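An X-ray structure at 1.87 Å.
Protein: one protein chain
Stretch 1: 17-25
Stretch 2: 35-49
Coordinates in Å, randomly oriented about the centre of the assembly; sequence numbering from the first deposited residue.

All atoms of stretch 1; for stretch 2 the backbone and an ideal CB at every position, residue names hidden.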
# COMPACT_ATOMS: atom_id res chain seq x y z
N LEU A 17 -6.35 15.88 1.30
CA LEU A 17 -6.98 14.58 1.38
C LEU A 17 -8.50 14.58 1.40
O LEU A 17 -9.16 15.49 1.90
CB LEU A 17 -6.48 13.81 2.61
CG LEU A 17 -4.93 13.71 2.66
CD1 LEU A 17 -4.45 13.38 4.06
CD2 LEU A 17 -4.41 12.71 1.65
N GLU A 18 -9.06 13.49 0.92
CA GLU A 18 -10.46 13.20 1.10
C GLU A 18 -10.76 12.96 2.60
O GLU A 18 -11.77 13.47 3.17
CB GLU A 18 -10.81 11.98 0.23
CG GLU A 18 -12.23 11.47 0.31
CD GLU A 18 -12.43 10.18 -0.49
OE1 GLU A 18 -11.61 9.88 -1.39
OE2 GLU A 18 -13.38 9.43 -0.19
N GLU A 19 -9.90 12.20 3.26
CA GLU A 19 -10.06 11.91 4.67
C GLU A 19 -8.77 11.51 5.35
O GLU A 19 -7.93 10.82 4.77
CB GLU A 19 -11.11 10.81 4.90
CG GLU A 19 -11.41 10.62 6.39
CD GLU A 19 -12.42 9.53 6.72
OE1 GLU A 19 -12.78 8.72 5.82
OE2 GLU A 19 -12.91 9.49 7.90
N ALA A 20 -8.61 11.92 6.60
CA ALA A 20 -7.53 11.46 7.45
C ALA A 20 -8.12 10.82 8.69
O ALA A 20 -8.99 11.41 9.34
CB ALA A 20 -6.55 12.60 7.77
N ILE A 21 -7.73 9.58 8.98
CA ILE A 21 -8.14 8.90 10.17
C ILE A 21 -6.96 8.81 11.13
O ILE A 21 -5.91 8.23 10.77
CB ILE A 21 -8.62 7.50 9.81
CG1 ILE A 21 -9.83 7.59 8.87
CG2 ILE A 21 -8.91 6.75 11.11
CD1 ILE A 21 -9.97 6.39 7.93
N VAL A 22 -7.04 9.49 12.26
CA VAL A 22 -5.91 9.60 13.14
C VAL A 22 -6.25 8.83 14.39
O VAL A 22 -7.29 9.07 15.02
CB VAL A 22 -5.55 11.05 13.55
CG1 VAL A 22 -4.38 11.02 14.49
CG2 VAL A 22 -5.17 11.88 12.35
N VAL A 23 -5.31 7.99 14.80
CA VAL A 23 -5.54 7.04 15.86
C VAL A 23 -4.78 7.52 17.08
O VAL A 23 -3.60 7.79 16.99
CB VAL A 23 -5.06 5.64 15.37
CG1 VAL A 23 -4.89 4.69 16.51
CG2 VAL A 23 -6.05 5.10 14.33
N ALA A 24 -5.44 7.62 18.22
CA ALA A 24 -4.83 8.12 19.44
C ALA A 24 -4.04 7.03 20.10
O ALA A 24 -4.58 6.01 20.44
CB ALA A 24 -5.87 8.67 20.41
N THR A 25 -2.74 7.25 20.27
CA THR A 25 -1.91 6.30 20.95
C THR A 25 -1.78 6.82 22.37
O THR A 25 -1.60 8.03 22.60
CB THR A 25 -0.51 6.24 20.33
OG1 THR A 25 0.04 7.55 20.26
CG2 THR A 25 -0.54 5.65 18.91
N UNK A 35 0.17 -2.31 15.78
CA UNK A 35 -0.94 -3.24 15.97
C UNK A 35 -2.31 -2.55 16.23
O UNK A 35 -3.34 -2.97 15.73
CB UNK A 35 -0.61 -4.17 17.14
N UNK A 36 -2.27 -1.49 17.02
CA UNK A 36 -3.44 -0.73 17.32
C UNK A 36 -3.93 -0.01 16.05
O UNK A 36 -5.15 -0.02 15.77
CB UNK A 36 -3.15 0.26 18.45
N UNK A 37 -3.01 0.57 15.28
CA UNK A 37 -3.34 1.20 13.97
C UNK A 37 -4.02 0.19 13.05
O UNK A 37 -5.04 0.51 12.45
CB UNK A 37 -2.08 1.75 13.30
N UNK A 38 -3.49 -1.03 13.00
CA UNK A 38 -4.12 -2.07 12.19
C UNK A 38 -5.54 -2.40 12.61
O UNK A 38 -6.44 -2.58 11.75
CB UNK A 38 -3.27 -3.34 12.24
N UNK A 39 -5.72 -2.54 13.88
CA UNK A 39 -7.01 -2.87 14.44
C UNK A 39 -8.04 -1.78 14.17
O UNK A 39 -9.20 -2.05 13.73
CB UNK A 39 -6.88 -3.11 15.95
N UNK A 40 -7.61 -0.54 14.35
CA UNK A 40 -8.54 0.58 14.10
C UNK A 40 -8.78 0.84 12.63
O UNK A 40 -9.93 1.22 12.26
CB UNK A 40 -8.01 1.86 14.75
N UNK A 41 -7.76 0.57 11.80
CA UNK A 41 -7.94 0.64 10.38
C UNK A 41 -8.92 -0.38 9.91
O UNK A 41 -9.77 -0.05 9.06
CB UNK A 41 -6.60 0.46 9.66
N UNK A 42 -8.83 -1.60 10.43
CA UNK A 42 -9.76 -2.61 10.02
C UNK A 42 -11.20 -2.19 10.36
O UNK A 42 -12.13 -2.37 9.55
CB UNK A 42 -9.41 -3.94 10.68
N UNK A 43 -11.38 -1.66 11.54
CA UNK A 43 -12.71 -1.27 12.02
C UNK A 43 -13.28 -0.18 11.16
O UNK A 43 -14.39 -0.31 10.63
CB UNK A 43 -12.66 -0.81 13.48
N UNK A 44 -12.52 0.89 10.96
CA UNK A 44 -13.02 2.00 10.22
C UNK A 44 -13.14 1.76 8.74
O UNK A 44 -14.17 2.13 8.11
CB UNK A 44 -12.12 3.21 10.47
N UNK A 45 -12.14 1.09 8.15
CA UNK A 45 -12.18 0.84 6.73
C UNK A 45 -13.19 -0.22 6.30
O UNK A 45 -13.68 -0.13 5.17
CB UNK A 45 -10.78 0.43 6.26
N UNK A 46 -13.57 -1.13 7.20
CA UNK A 46 -14.61 -2.14 6.88
C UNK A 46 -15.88 -1.41 6.47
O UNK A 46 -16.58 -1.83 5.54
CB UNK A 46 -14.88 -3.06 8.07
N UNK A 47 -16.12 -0.26 7.07
CA UNK A 47 -17.32 0.53 6.73
C UNK A 47 -17.34 1.15 5.31
O UNK A 47 -18.35 1.20 4.66
CB UNK A 47 -17.46 1.66 7.75
N UNK A 48 -16.19 1.58 4.84
CA UNK A 48 -16.00 2.08 3.52
C UNK A 48 -16.05 0.94 2.51
O UNK A 48 -16.69 1.04 1.40
CB UNK A 48 -14.68 2.84 3.43
N UNK A 49 -15.36 -0.14 2.85
CA UNK A 49 -15.29 -1.30 1.94
C UNK A 49 -16.68 -1.88 1.69
O UNK A 49 -16.95 -2.41 0.56
CB UNK A 49 -14.37 -2.38 2.51

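Stretch 2 is helical throughout, running from 35 to 49 at 137° to strand 19-23. The axes approach to 9.4 Å.

Position 35 has nothing of stretch 1 near its ideal CB. Many residues would suit. It is Asn-35, whose OD1 is hydrogen-bonded elsewhere in the structure.

Position 36 points toward stretch 1, its ideal CB 5.1 Å from Val-23 CG1. A large apolar or aromatic side chain could reach that methyl. It is Phe-36, with chi1 t. Its ring lies obliquely to Val-23 and to the carbonyl oxygen of Ala-24. The modelled approach to Val-23 is too tight to be read in detail.

Position 37 points sideways, its ideal CB 5.2 Å from Val-23 CG1. A branched apolar chain could bend back to the valine. It is Leu-37, and its CD1 comes to 4.0 Å from Val-23 CG2.

Positions 38 and 39 are out of reach and leave the choice open. They are Ala-38 and Lys-39.

Position 40 points toward stretch 1, with its ideal CB already 3.8 Å from Val-23 CG2. Alanine would make the contact; a longer chain could turn aside. It is Glu-40, whose CB lies 3.9 Å from Val-23 CG2. With chi1 and chi2 both m, its end leads away.

Position 41 points sideways, and stretch 1 decides little here. It is Ala-41.

Positions 42 and 43 are out of reach, and many residues would suit. They are Ala-42 and Tyr-43.

Position 44 points toward stretch 1, its ideal CB 4.6 Å from Ile-21 CD1. Valine, threonine or alanine would suit. It is Thr-44, which sets CG2 3.8 Å from Ile-21 CD1. Its OG1 makes a weak hydrogen bond to Glu-40 O within the helix.

Position 45 points sideways; a longer apolar chain could reach Ile-21. It is Leu-45, with CD2 4.1 Å from Ile-21 CD1.

Positions 46 and 47 are out of reach, and stretch 1 sets no limit on them. Ser-46 donates from OG to Tyr-43 O (2.7 Å). Position 47 is Lys-47.

Position 48 points toward the carboxylates of Glu-18 and Glu-19, but its ideal CB is far from them. A long basic chain, lysine or arginine, fits. It is Arg-48. Its NH1 donates to Glu-18 OE2 (3.1 Å) and its NH2 to Glu-19 OE1 (3.0 Å), both in salt bridges at the guanidinium edge. One water accepts from Arg-48 NE and donates to Glu-19 OE1.

Position 49 is out of reach and equally unconstrained. It is Ile-49.

Stretch 2 (35-49) NFLAKEAAYTLSKRI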
# COMPACT_ATOMS: atom_id res chain seq x y z
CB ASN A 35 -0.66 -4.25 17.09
CG ASN A 35 0.50 -5.17 16.74
OD1 ASN A 35 0.58 -5.66 15.62
ND2 ASN A 35 1.43 -5.35 17.65
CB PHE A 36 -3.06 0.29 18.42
CG PHE A 36 -4.19 1.15 18.85
CD1 PHE A 36 -5.35 0.60 19.31
CD2 PHE A 36 -4.11 2.52 18.73
CE1 PHE A 36 -6.41 1.41 19.69
CE2 PHE A 36 -5.17 3.32 19.15
CZ PHE A 36 -6.31 2.76 19.60
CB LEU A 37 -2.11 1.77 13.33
CG LEU A 37 -2.24 2.44 11.98
CD1 LEU A 37 -3.14 3.64 12.03
CD2 LEU A 37 -0.83 2.89 11.58
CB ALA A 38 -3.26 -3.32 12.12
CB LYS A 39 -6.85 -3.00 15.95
CG LYS A 39 -8.07 -3.50 16.64
CD LYS A 39 -7.77 -3.84 18.09
CE LYS A 39 -8.76 -4.88 18.60
NZ LYS A 39 -8.28 -6.22 18.12
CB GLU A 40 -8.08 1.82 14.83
CG GLU A 40 -8.17 1.56 16.35
CD GLU A 40 -9.60 1.26 16.83
OE1 GLU A 40 -10.55 1.85 16.31
OE2 GLU A 40 -9.78 0.37 17.71
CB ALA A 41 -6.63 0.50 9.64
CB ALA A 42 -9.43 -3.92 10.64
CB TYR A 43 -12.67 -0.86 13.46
CG TYR A 43 -13.97 -0.24 13.95
CD1 TYR A 43 -15.16 -0.97 14.00
CD2 TYR A 43 -13.99 1.06 14.30
CE1 TYR A 43 -16.35 -0.41 14.41
CE2 TYR A 43 -15.15 1.64 14.72
CZ TYR A 43 -16.34 0.92 14.78
OH TYR A 43 -17.50 1.57 15.22
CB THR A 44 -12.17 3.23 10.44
OG1 THR A 44 -12.26 3.58 11.82
CG2 THR A 44 -12.71 4.39 9.61
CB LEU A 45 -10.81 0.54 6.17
CG LEU A 45 -9.73 1.65 6.33
CD1 LEU A 45 -8.41 1.12 5.79
CD2 LEU A 45 -10.05 2.97 5.63
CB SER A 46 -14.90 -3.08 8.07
OG SER A 46 -15.35 -2.31 9.15
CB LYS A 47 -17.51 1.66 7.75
CG LYS A 47 -18.31 1.26 8.97
CD LYS A 47 -17.48 0.79 10.11
CE LYS A 47 -18.10 1.21 11.47
NZ LYS A 47 -19.20 0.28 11.83
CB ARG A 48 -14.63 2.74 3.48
CG ARG A 48 -14.39 3.70 2.41
CD ARG A 48 -13.02 4.34 2.59
NE ARG A 48 -13.09 5.69 3.11
CZ ARG A 48 -13.31 6.76 2.36
NH1 ARG A 48 -13.52 6.62 1.05
NH2 ARG A 48 -13.30 7.96 2.93
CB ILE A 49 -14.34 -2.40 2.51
CG1 ILE A 49 -12.90 -1.91 2.39
CG2 ILE A 49 -14.51 -3.76 1.84
CD1 ILE A 49 -11.89 -2.59 3.36
O HOH W 1 -13.03 5.77 5.75
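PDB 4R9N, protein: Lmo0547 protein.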